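Local coordinates for protein glutathione synthetase-like effector 30 (Gpa-GSS30-apo) (Globodera pallida, PDB 5OET) that is a glutathione synthetase-like effector of a plant-parasitic nematode, probably derived from an enzyme that joins glycine to gamma-glutamylcysteine using ATP, at residues W237-H251 against L300-R314. Numbering follows the deposited sequence.
Sequences WLEFGNAEAVILFLH and LILDDKFVVAVVFDR
Ala309 lies under the Phe240 ring, its CA 3.6 Å from the ring centroid and close to the ring normal, a CH-pi contact that seats the end of helix 225-240 on the corner between strands 306-308 and 310-314. A small residue suits this corner, because its CB must also fit beside Ala245 CB, 3.7 Å away. Phe240 reaches it with CG anti to the backbone N (chi1 -168°), which also brings CE2 against Val307 CG1. Val246 grips the corner, its N donating to Val307 O and its O accepting from Ala309 N. Beyond it, strands 246-251 and 310-314 run parallel, their axes 18° apart. Leu248 N donates to Val310 O at 2.9 Å, and Leu250 N to Phe312 O at 3.0 Å, both nearly straight; Leu248 O and Leu250 O accept from Phe312 N and Arg314 N. On one face, Leu248 lies alongside Val311, and its CB meets Val308 CG1 at 3.7 Å; Ile330 of helix 325-331 packs on Leu250 and Val311. On the other, Phe312 turns its edge toward the face of Phe249 in an offset T-shaped pair, centroids 5.1 Å apart, while Arg314 CB sits over the His251 ring. Ser262 OG of helix 259-270 is hydrogen-bonded to Arg314 NE, and Arg314 NH2 to Ile191 O. Trp237, which also touches Ala309, donates from NE1 to Ala245 O from above the carbonyl plane, tying the helix to the residue before strand 246-251. Thus the parallel part of a mixed sheet pairs much backbone polarity between strands, with Thr338 OG1 bonding Val311 O and Asp313 N; its faces are apolar midway, polar toward Asp313, His251 and Arg314.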
# COMPACT_ATOMS: atom_id res chain seq x y z
N TRP A 237 10.36 -24.90 -2.03
CA TRP A 237 11.46 -24.70 -2.95
C TRP A 237 12.68 -25.50 -2.49
O TRP A 237 13.28 -26.22 -3.28
CB TRP A 237 11.79 -23.22 -3.02
CG TRP A 237 12.81 -22.87 -4.02
CD1 TRP A 237 12.63 -22.75 -5.36
CD2 TRP A 237 14.18 -22.58 -3.76
NE1 TRP A 237 13.81 -22.40 -5.96
CE2 TRP A 237 14.78 -22.28 -5.00
CE3 TRP A 237 14.96 -22.54 -2.60
CZ2 TRP A 237 16.12 -21.95 -5.10
CZ3 TRP A 237 16.29 -22.20 -2.71
CH2 TRP A 237 16.86 -21.92 -3.95
N LEU A 238 13.03 -25.40 -1.21
CA LEU A 238 14.13 -26.19 -0.66
C LEU A 238 13.93 -27.70 -0.78
O LEU A 238 14.89 -28.41 -1.09
CB LEU A 238 14.38 -25.84 0.81
CG LEU A 238 14.97 -24.48 1.15
CD1 LEU A 238 15.04 -24.33 2.67
CD2 LEU A 238 16.35 -24.32 0.54
N GLU A 239 12.72 -28.21 -0.54
CA GLU A 239 12.47 -29.65 -0.69
C GLU A 239 12.64 -30.14 -2.14
O GLU A 239 12.93 -31.29 -2.36
CB GLU A 239 11.09 -30.08 -0.20
CG GLU A 239 10.64 -29.67 1.21
CD GLU A 239 11.74 -29.54 2.28
OE1 GLU A 239 12.51 -30.52 2.53
OE2 GLU A 239 11.83 -28.44 2.91
N PHE A 240 12.41 -29.26 -3.11
CA PHE A 240 12.66 -29.59 -4.52
C PHE A 240 14.17 -29.68 -4.83
O PHE A 240 14.59 -30.52 -5.62
CB PHE A 240 11.98 -28.57 -5.43
CG PHE A 240 11.93 -28.99 -6.87
CD1 PHE A 240 10.96 -29.87 -7.31
CD2 PHE A 240 12.87 -28.51 -7.78
CE1 PHE A 240 10.94 -30.27 -8.64
CE2 PHE A 240 12.84 -28.90 -9.11
CZ PHE A 240 11.88 -29.78 -9.54
N GLY A 241 14.95 -28.80 -4.22
CA GLY A 241 16.40 -28.96 -4.15
C GLY A 241 17.18 -28.65 -5.42
O GLY A 241 18.18 -29.31 -5.70
N ASN A 242 16.72 -27.65 -6.17
CA ASN A 242 17.36 -27.18 -7.39
C ASN A 242 17.57 -25.68 -7.27
O ASN A 242 16.59 -24.93 -7.30
CB ASN A 242 16.46 -27.50 -8.58
CG ASN A 242 17.10 -27.22 -9.94
OD1 ASN A 242 17.69 -26.16 -10.19
ND2 ASN A 242 16.93 -28.17 -10.85
N ALA A 243 18.82 -25.25 -7.13
CA ALA A 243 19.15 -23.83 -6.92
C ALA A 243 18.71 -22.92 -8.04
O ALA A 243 18.46 -21.75 -7.79
CB ALA A 243 20.65 -23.64 -6.72
N GLU A 244 18.64 -23.45 -9.27
CA GLU A 244 18.24 -22.67 -10.44
C GLU A 244 16.74 -22.71 -10.77
O GLU A 244 16.30 -21.97 -11.66
CB GLU A 244 19.11 -23.04 -11.67
CG GLU A 244 20.46 -22.32 -11.79
CD GLU A 244 20.41 -20.77 -11.78
OE1 GLU A 244 19.37 -20.12 -12.11
OE2 GLU A 244 21.44 -20.17 -11.41
N ALA A 245 15.97 -23.53 -10.03
CA ALA A 245 14.52 -23.62 -10.19
C ALA A 245 13.74 -22.42 -9.68
O ALA A 245 14.11 -21.79 -8.68
CB ALA A 245 13.99 -24.86 -9.52
N VAL A 246 12.61 -22.17 -10.34
CA VAL A 246 11.74 -21.02 -10.10
C VAL A 246 10.46 -21.47 -9.46
O VAL A 246 10.07 -22.62 -9.58
CB VAL A 246 11.34 -20.28 -11.41
CG1 VAL A 246 12.57 -19.93 -12.25
CG2 VAL A 246 10.31 -21.06 -12.26
N ILE A 247 9.78 -20.52 -8.85
CA ILE A 247 8.45 -20.73 -8.34
C ILE A 247 7.44 -20.07 -9.30
O ILE A 247 7.56 -18.89 -9.63
CB ILE A 247 8.33 -20.13 -6.94
CG1 ILE A 247 9.20 -20.92 -5.97
CG2 ILE A 247 6.89 -20.15 -6.48
CD1 ILE A 247 9.43 -20.19 -4.66
N LEU A 248 6.44 -20.84 -9.73
CA LEU A 248 5.48 -20.37 -10.70
C LEU A 248 4.23 -19.89 -9.99
O LEU A 248 3.66 -20.63 -9.17
CB LEU A 248 5.12 -21.49 -11.66
CG LEU A 248 4.47 -21.11 -12.99
CD1 LEU A 248 5.40 -20.24 -13.82
CD2 LEU A 248 4.12 -22.39 -13.75
N PHE A 249 3.83 -18.65 -10.27
CA PHE A 249 2.55 -18.11 -9.81
C PHE A 249 1.64 -18.16 -11.02
O PHE A 249 1.87 -17.42 -12.02
CB PHE A 249 2.70 -16.69 -9.26
CG PHE A 249 3.32 -16.64 -7.90
CD1 PHE A 249 4.65 -16.96 -7.71
CD2 PHE A 249 2.58 -16.28 -6.80
CE1 PHE A 249 5.24 -16.92 -6.45
CE2 PHE A 249 3.17 -16.22 -5.53
CZ PHE A 249 4.51 -16.56 -5.35
N LEU A 250 0.64 -19.03 -10.94
CA LEU A 250 -0.31 -19.24 -12.02
C LEU A 250 -1.61 -18.50 -11.69
O LEU A 250 -2.26 -18.80 -10.70
CB LEU A 250 -0.55 -20.74 -12.16
CG LEU A 250 -1.01 -21.30 -13.50
CD1 LEU A 250 -0.08 -20.88 -14.62
CD2 LEU A 250 -1.04 -22.81 -13.39
N HIS A 251 -1.96 -17.52 -12.53
CA HIS A 251 -3.16 -16.69 -12.33
C HIS A 251 -4.14 -16.88 -13.46
O HIS A 251 -3.79 -17.40 -14.50
CB HIS A 251 -2.76 -15.22 -12.21
CG HIS A 251 -2.11 -14.89 -10.90
ND1 HIS A 251 -2.82 -14.37 -9.86
CD2 HIS A 251 -0.85 -15.09 -10.45
CE1 HIS A 251 -2.02 -14.22 -8.82
NE2 HIS A 251 -0.83 -14.69 -9.13
N LEU A 300 8.50 -29.96 -15.00
CA LEU A 300 7.77 -28.89 -15.66
C LEU A 300 8.76 -27.80 -15.97
O LEU A 300 9.48 -27.34 -15.07
CB LEU A 300 6.67 -28.36 -14.73
CG LEU A 300 5.70 -27.31 -15.28
CD1 LEU A 300 4.74 -27.91 -16.29
CD2 LEU A 300 4.93 -26.70 -14.11
N ILE A 301 8.79 -27.38 -17.24
CA ILE A 301 9.74 -26.39 -17.72
C ILE A 301 9.03 -25.16 -18.29
O ILE A 301 8.03 -25.29 -18.94
CB ILE A 301 10.68 -27.07 -18.73
CG1 ILE A 301 11.65 -28.00 -17.97
CG2 ILE A 301 11.46 -26.06 -19.56
CD1 ILE A 301 11.86 -29.29 -18.68
N LEU A 302 9.58 -23.97 -18.00
CA LEU A 302 9.04 -22.69 -18.42
C LEU A 302 9.99 -22.07 -19.41
O LEU A 302 11.17 -21.97 -19.13
CB LEU A 302 8.90 -21.76 -17.21
CG LEU A 302 8.55 -20.28 -17.46
CD1 LEU A 302 7.09 -20.10 -17.82
CD2 LEU A 302 8.90 -19.44 -16.25
N ASP A 303 9.47 -21.64 -20.56
CA ASP A 303 10.26 -21.09 -21.69
C ASP A 303 11.45 -21.96 -22.09
O ASP A 303 12.54 -21.46 -22.37
CB ASP A 303 10.76 -19.69 -21.35
CG ASP A 303 9.65 -18.77 -20.91
OD1 ASP A 303 8.54 -18.87 -21.47
OD2 ASP A 303 9.90 -17.93 -20.00
N ASP A 304 11.25 -23.27 -22.08
CA ASP A 304 12.31 -24.23 -22.42
C ASP A 304 13.62 -24.11 -21.62
O ASP A 304 14.55 -24.86 -21.90
CB ASP A 304 12.59 -24.15 -23.92
CG ASP A 304 11.33 -24.00 -24.75
OD1 ASP A 304 10.64 -25.01 -25.04
OD2 ASP A 304 11.02 -22.84 -25.10
N LYS A 305 13.68 -23.23 -20.62
CA LYS A 305 14.92 -22.93 -19.91
C LYS A 305 14.87 -23.12 -18.37
O LYS A 305 15.87 -23.49 -17.75
CB LYS A 305 15.32 -21.49 -20.24
CG LYS A 305 16.70 -21.06 -19.76
CD LYS A 305 16.87 -19.58 -20.02
CE LYS A 305 18.24 -19.08 -19.58
NZ LYS A 305 18.30 -17.58 -19.48
N PHE A 306 13.72 -22.86 -17.75
CA PHE A 306 13.62 -22.81 -16.29
C PHE A 306 12.83 -23.96 -15.75
O PHE A 306 11.68 -24.16 -16.12
CB PHE A 306 12.99 -21.50 -15.85
CG PHE A 306 13.85 -20.31 -16.13
CD1 PHE A 306 14.97 -20.06 -15.34
CD2 PHE A 306 13.56 -19.45 -17.19
CE1 PHE A 306 15.79 -18.97 -15.61
CE2 PHE A 306 14.38 -18.36 -17.46
CZ PHE A 306 15.49 -18.11 -16.66
N VAL A 307 13.45 -24.71 -14.84
CA VAL A 307 12.77 -25.76 -14.12
C VAL A 307 11.90 -25.09 -13.06
O VAL A 307 12.25 -24.06 -12.50
CB VAL A 307 13.77 -26.79 -13.55
CG1 VAL A 307 13.04 -27.95 -12.89
CG2 VAL A 307 14.66 -27.34 -14.67
N VAL A 308 10.71 -25.63 -12.85
CA VAL A 308 9.75 -25.05 -11.93
C VAL A 308 9.69 -26.00 -10.75
O VAL A 308 9.31 -27.16 -10.91
CB VAL A 308 8.36 -24.91 -12.57
CG1 VAL A 308 7.34 -24.43 -11.56
CG2 VAL A 308 8.39 -23.96 -13.75
N ALA A 309 10.07 -25.50 -9.58
CA ALA A 309 10.08 -26.27 -8.34
C ALA A 309 8.69 -26.36 -7.70
O ALA A 309 8.29 -27.41 -7.19
CB ALA A 309 11.07 -25.68 -7.35
N VAL A 310 7.95 -25.25 -7.71
CA VAL A 310 6.65 -25.12 -7.07
C VAL A 310 5.70 -24.47 -8.04
O VAL A 310 6.03 -23.44 -8.60
CB VAL A 310 6.74 -24.20 -5.85
CG1 VAL A 310 5.40 -24.13 -5.11
CG2 VAL A 310 7.85 -24.66 -4.93
N VAL A 311 4.52 -25.04 -8.23
CA VAL A 311 3.46 -24.34 -8.95
C VAL A 311 2.44 -23.81 -7.95
O VAL A 311 1.63 -24.56 -7.41
CB VAL A 311 2.78 -25.19 -10.02
CG1 VAL A 311 1.67 -24.39 -10.71
CG2 VAL A 311 3.79 -25.59 -11.07
N PHE A 312 2.49 -22.51 -7.69
CA PHE A 312 1.57 -21.88 -6.80
C PHE A 312 0.32 -21.51 -7.61
O PHE A 312 0.33 -20.58 -8.40
CB PHE A 312 2.28 -20.70 -6.14
CG PHE A 312 1.62 -20.19 -4.87
CD1 PHE A 312 0.97 -21.04 -3.97
CD2 PHE A 312 1.70 -18.84 -4.57
CE1 PHE A 312 0.39 -20.53 -2.81
CE2 PHE A 312 1.11 -18.32 -3.41
CZ PHE A 312 0.46 -19.16 -2.53
N ASP A 313 -0.72 -22.33 -7.46
CA ASP A 313 -2.02 -22.16 -8.14
C ASP A 313 -2.81 -21.00 -7.49
O ASP A 313 -3.15 -21.04 -6.30
CB ASP A 313 -2.89 -23.46 -8.11
CG ASP A 313 -2.89 -24.25 -9.46
OD1 ASP A 313 -2.97 -23.60 -10.52
OD2 ASP A 313 -2.84 -25.52 -9.48
N ARG A 314 -3.10 -19.98 -8.29
CA ARG A 314 -3.93 -18.88 -7.87
C ARG A 314 -5.06 -18.75 -8.89
O ARG A 314 -5.35 -17.67 -9.40
CB ARG A 314 -3.09 -17.60 -7.74
CG ARG A 314 -1.77 -17.79 -6.99
CD ARG A 314 -1.95 -17.93 -5.48
NE ARG A 314 -2.06 -16.61 -4.85
CZ ARG A 314 -2.90 -16.27 -3.86
NH1 ARG A 314 -2.89 -15.02 -3.41
NH2 ARG A 314 -3.76 -17.16 -3.34